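Local coordinates for E3 ubiquitin-protein ligase TRIM65 (Homo sapiens, PDB 7JL4), which acts as an E3 ubiquitin ligase in innate immunity, autophagy and inflammation, its B30.2/SPRY domain being the part described here, at residues Q130-G141 / F153-Y164. Numbering follows the deposited sequence.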
loop_
_atom_site.group_PDB
_atom_site.type_symbol
_atom_site.label_atom_id
_atom_site.label_comp_id
_atom_site.label_asym_id
_atom_site.label_seq_id
_atom_site.Cartn_x
_atom_site.Cartn_y
_atom_site.Cartn_z
ATOM N N GLN A 130 0.043 15.771 -3.074
ATOM C CA GLN A 130 0.945 16.299 -4.103
ATOM C C GLN A 130 0.720 15.525 -5.396
ATOM O O GLN A 130 0.749 14.290 -5.395
ATOM C CB GLN A 130 2.423 16.200 -3.685
ATOM C CG GLN A 130 2.710 16.763 -2.313
ATOM C CD GLN A 130 2.443 18.273 -2.260
ATOM O OE1 GLN A 130 2.622 18.983 -3.253
ATOM N NE2 GLN A 130 2.039 18.763 -1.093
ATOM N N ARG A 131 0.471 16.240 -6.493
ATOM C CA ARG A 131 0.284 15.603 -7.798
ATOM C C ARG A 131 1.635 15.444 -8.475
ATOM O O ARG A 131 2.323 16.437 -8.720
ATOM C CB ARG A 131 -0.635 16.425 -8.705
ATOM N N LEU A 132 1.998 14.211 -8.804
ATOM C CA LEU A 132 3.297 13.889 -9.374
ATOM C C LEU A 132 3.120 13.322 -10.770
ATOM O O LEU A 132 2.063 12.763 -11.088
ATOM C CB LEU A 132 4.038 12.851 -8.508
ATOM C CG LEU A 132 4.085 13.224 -7.029
ATOM C CD1 LEU A 132 4.584 12.038 -6.194
ATOM C CD2 LEU A 132 5.002 14.404 -6.874
ATOM N N PRO A 133 4.153 13.395 -11.614
ATOM C CA PRO A 133 4.070 12.781 -12.946
ATOM C C PRO A 133 3.711 11.303 -12.862
ATOM O O PRO A 133 4.125 10.592 -11.938
ATOM C CB PRO A 133 5.487 12.969 -13.502
ATOM C CG PRO A 133 5.970 14.208 -12.827
ATOM C CD PRO A 133 5.432 14.101 -11.422
ATOM N N GLY A 134 2.922 10.846 -13.832
ATOM C CA GLY A 134 2.528 9.451 -13.854
ATOM C C GLY A 134 3.692 8.529 -14.162
ATOM O O GLY A 134 4.689 8.929 -14.758
ATOM N N VAL A 135 3.560 7.266 -13.749
ATOM C CA VAL A 135 4.512 6.228 -14.133
ATOM C C VAL A 135 3.773 5.062 -14.777
ATOM O O VAL A 135 2.614 4.777 -14.458
ATOM C CB VAL A 135 5.363 5.745 -12.937
ATOM C CG1 VAL A 135 6.205 6.895 -12.397
ATOM C CG2 VAL A 135 4.486 5.151 -11.835
ATOM N N SER A 136 4.444 4.400 -15.723
ATOM C CA SER A 136 3.901 3.210 -16.361
ATOM C C SER A 136 4.181 1.932 -15.573
ATOM O O SER A 136 3.432 0.959 -15.715
ATOM C CB SER A 136 4.473 3.051 -17.771
ATOM O OG SER A 136 5.893 3.113 -17.738
ATOM N N GLY A 137 5.233 1.900 -14.759
ATOM C CA GLY A 137 5.552 0.682 -14.031
ATOM C C GLY A 137 4.505 0.360 -12.983
ATOM O O GLY A 137 3.943 1.243 -12.339
ATOM N N ARG A 138 4.255 -0.938 -12.797
ATOM C CA ARG A 138 3.277 -1.405 -11.821
ATOM C C ARG A 138 3.908 -2.193 -10.676
ATOM O O ARG A 138 3.182 -2.815 -9.891
ATOM C CB ARG A 138 2.209 -2.251 -12.522
ATOM C CG ARG A 138 1.383 -1.450 -13.538
ATOM C CD ARG A 138 0.456 -0.468 -12.853
ATOM N NE ARG A 138 -0.186 0.422 -13.849
ATOM C CZ ARG A 138 0.139 1.697 -14.044
ATOM N NH1 ARG A 138 1.103 2.249 -13.329
ATOM N NH2 ARG A 138 -0.493 2.422 -14.975
ATOM N N LEU A 139 5.231 -2.194 -10.561
ATOM C CA LEU A 139 5.921 -2.851 -9.452
ATOM C C LEU A 139 6.432 -1.747 -8.537
ATOM O O LEU A 139 7.301 -0.959 -8.928
ATOM C CB LEU A 139 7.049 -3.743 -9.963
ATOM C CG LEU A 139 7.825 -4.459 -8.866
ATOM C CD1 LEU A 139 6.903 -5.350 -8.050
ATOM C CD2 LEU A 139 8.963 -5.273 -9.461
ATOM N N LEU A 140 5.881 -1.673 -7.327
ATOM C CA LEU A 140 6.079 -0.524 -6.467
ATOM C C LEU A 140 6.723 -0.968 -5.167
ATOM O O LEU A 140 6.414 -2.048 -4.650
ATOM C CB LEU A 140 4.746 0.172 -6.193
ATOM C CG LEU A 140 4.092 0.564 -7.523
ATOM C CD1 LEU A 140 2.620 0.860 -7.332
ATOM C CD2 LEU A 140 4.844 1.754 -8.106
ATOM N N GLY A 141 7.625 -0.144 -4.643
ATOM C CA GLY A 141 8.296 -0.441 -3.387
ATOM C C GLY A 141 7.983 0.605 -2.334
ATOM O O GLY A 141 7.754 1.775 -2.649
ATOM N N PHE A 153 8.460 5.933 -1.406
ATOM C CA PHE A 153 7.854 5.073 -2.406
ATOM C C PHE A 153 8.744 4.993 -3.637
ATOM O O PHE A 153 9.284 6.012 -4.095
ATOM C CB PHE A 153 6.484 5.610 -2.826
ATOM C CG PHE A 153 5.472 5.594 -1.746
ATOM C CD1 PHE A 153 5.379 6.639 -0.849
ATOM C CD2 PHE A 153 4.628 4.509 -1.598
ATOM C CE1 PHE A 153 4.416 6.623 0.145
ATOM C CE2 PHE A 153 3.674 4.493 -0.587
ATOM C CZ PHE A 153 3.579 5.531 0.271
ATOM N N TYR A 154 8.831 3.797 -4.208
ATOM C CA TYR A 154 9.645 3.530 -5.389
ATOM C C TYR A 154 8.810 2.935 -6.513
ATOM O O TYR A 154 7.826 2.228 -6.281
ATOM C CB TYR A 154 10.789 2.543 -5.093
ATOM C CG TYR A 154 11.902 3.111 -4.235
ATOM C CD1 TYR A 154 11.779 3.177 -2.847
ATOM C CD2 TYR A 154 13.064 3.593 -4.826
ATOM C CE1 TYR A 154 12.818 3.713 -2.051
ATOM C CE2 TYR A 154 14.102 4.108 -4.057
ATOM C CZ TYR A 154 13.972 4.169 -2.680
ATOM O OH TYR A 154 15.006 4.706 -1.959
ATOM N N SER A 155 9.234 3.207 -7.739
ATOM C CA SER A 155 8.884 2.373 -8.878
ATOM C C SER A 155 10.098 1.515 -9.185
ATOM O O SER A 155 11.231 1.982 -9.057
ATOM C CB SER A 155 8.495 3.231 -10.087
ATOM O OG SER A 155 8.244 2.395 -11.198
ATOM N N LEU A 156 9.880 0.249 -9.539
ATOM C CA LEU A 156 11.024 -0.624 -9.690
ATOM C C LEU A 156 11.227 -1.034 -11.145
ATOM O O LEU A 156 12.258 -1.630 -11.471
ATOM C CB LEU A 156 10.864 -1.911 -8.860
ATOM C CG LEU A 156 11.240 -1.656 -7.381
ATOM C CD1 LEU A 156 12.671 -1.236 -7.057
ATOM C CD2 LEU A 156 10.172 -0.914 -6.561
ATOM N N GLU A 157 10.253 -0.772 -12.020
ATOM C CA GLU A 157 10.370 -1.118 -13.429
ATOM C C GLU A 157 10.006 0.110 -14.256
ATOM O O GLU A 157 8.995 0.782 -13.966
ATOM C CB GLU A 157 9.497 -2.341 -13.804
ATOM C CG GLU A 157 8.033 -2.242 -13.391
ATOM C CD GLU A 157 7.179 -3.407 -13.861
ATOM O OE1 GLU A 157 6.098 -3.151 -14.444
ATOM O OE2 GLU A 157 7.588 -4.576 -13.656
ATOM N N PRO A 158 10.818 0.469 -15.260
ATOM C CA PRO A 158 12.032 -0.242 -15.688
ATOM C C PRO A 158 13.307 0.009 -14.868
ATOM O O PRO A 158 14.235 -0.796 -14.978
ATOM C CB PRO A 158 12.235 0.273 -17.108
ATOM C CG PRO A 158 11.705 1.660 -17.052
ATOM C CD PRO A 158 10.521 1.614 -16.139
ATOM N N GLN A 159 13.389 1.100 -14.110
ATOM C CA GLN A 159 14.519 1.318 -13.219
ATOM C C GLN A 159 14.005 1.464 -11.803
ATOM O O GLN A 159 12.816 1.688 -11.572
ATOM C CB GLN A 159 15.311 2.593 -13.519
ATOM C CG GLN A 159 15.974 2.681 -14.826
ATOM C CD GLN A 159 16.460 4.094 -15.081
ATOM O OE1 GLN A 159 15.940 4.807 -15.945
ATOM N NE2 GLN A 159 17.520 4.483 -14.365
ATOM N N THR A 160 14.946 1.408 -10.862
ATOM C CA THR A 160 14.671 1.769 -9.482
ATOM C C THR A 160 14.647 3.295 -9.392
ATOM O O THR A 160 15.676 3.943 -9.599
ATOM C CB THR A 160 15.738 1.176 -8.570
ATOM O OG1 THR A 160 15.829 -0.241 -8.808
ATOM C CG2 THR A 160 15.375 1.436 -7.113
ATOM N N GLN A 161 13.482 3.874 -9.089
ATOM C CA GLN A 161 13.326 5.327 -9.075
ATOM C C GLN A 161 12.474 5.751 -7.889
ATOM O O GLN A 161 11.319 5.326 -7.772
ATOM C CB GLN A 161 12.699 5.832 -10.379
ATOM N N PRO A 162 13.010 6.568 -6.981
ATOM C CA PRO A 162 12.180 7.081 -5.890
ATOM C C PRO A 162 11.128 8.023 -6.454
ATOM O O PRO A 162 11.400 8.814 -7.359
ATOM C CB PRO A 162 13.176 7.817 -4.987
ATOM C CG PRO A 162 14.359 8.116 -5.860
ATOM C CD PRO A 162 14.389 7.100 -6.965
ATOM N N LEU A 163 9.929 7.919 -5.917
ATOM C CA LEU A 163 8.771 8.678 -6.379
ATOM C C LEU A 163 8.402 9.818 -5.445
ATOM O O LEU A 163 8.049 10.915 -5.910
ATOM C CB LEU A 163 7.563 7.742 -6.532
ATOM C CG LEU A 163 7.736 6.572 -7.515
ATOM C CD1 LEU A 163 6.517 5.631 -7.486
ATOM C CD2 LEU A 163 7.996 7.090 -8.913
ATOM N N TYR A 164 8.483 9.581 -4.139
ATOM C CA TYR A 164 8.136 10.565 -3.122
ATOM C C TYR A 164 8.594 10.071 -1.758
ATOM O O TYR A 164 8.480 8.875 -1.464
ATOM C CB TYR A 164 6.631 10.838 -3.092
ATOM C CG TYR A 164 6.353 12.167 -2.424
ATOM C CD1 TYR A 164 6.591 13.362 -3.094
ATOM C CD2 TYR A 164 5.921 12.222 -1.102
ATOM C CE1 TYR A 164 6.373 14.595 -2.462
ATOM C CE2 TYR A 164 5.681 13.427 -0.482
ATOM C CZ TYR A 164 5.910 14.603 -1.156
ATOM O OH TYR A 164 5.680 15.789 -0.495
HETATM O O HOH W 1 7.733 3.225 -14.507
HETATM O O HOH W 2 7.437 0.020 -11.472
#
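L132 and V135 meet L163 and Y164 where the two antiparallel sheets of the B30.2/SPRY beta-sandwich face each other, a worked example of one chain lining both layers and then pairing within one. From edge strand 128-133, L132 CD1 nestles into the angle between the L163 carbonyl and Y164, 3.9 Å from Y164 CB. Y164 swings CG anti to its own N (chi1 -160°), which carries the ring to Q130; Q130 CG meets Y164 OH at 3.6 Å, crossing obliquely, with amide and ring planes 9° apart. V135 CG1 rests against L163 CD2, and L121 backs this apolar cluster.

The chain then crosses to the other sheet, where 139-141 pairs antiparallel with 153-155. G141 exchanges two backbone bonds with Y154, and a side chain on G141 would crowd L156 CD2, which comes to 3.3 Å from G141 N. L139 lays CD2 against L156 CB (3.9 Å) at the start of the turn. E157 reaches back: OE1 takes a weak but straight bond from R138 N (3.3 Å, 174°), while OE2 forms a salt bridge with R78. With an alanine here, the turn would probably lose the partner of R78, the weak acceptor for R138 N and the packing of E157 CG on L139 CB. G137 has no side chain to collide with E157 O, and G137 CA approaches that oxygen to 3.4 Å; a water bridges G137 N and E157 O, 2.8 Å from each.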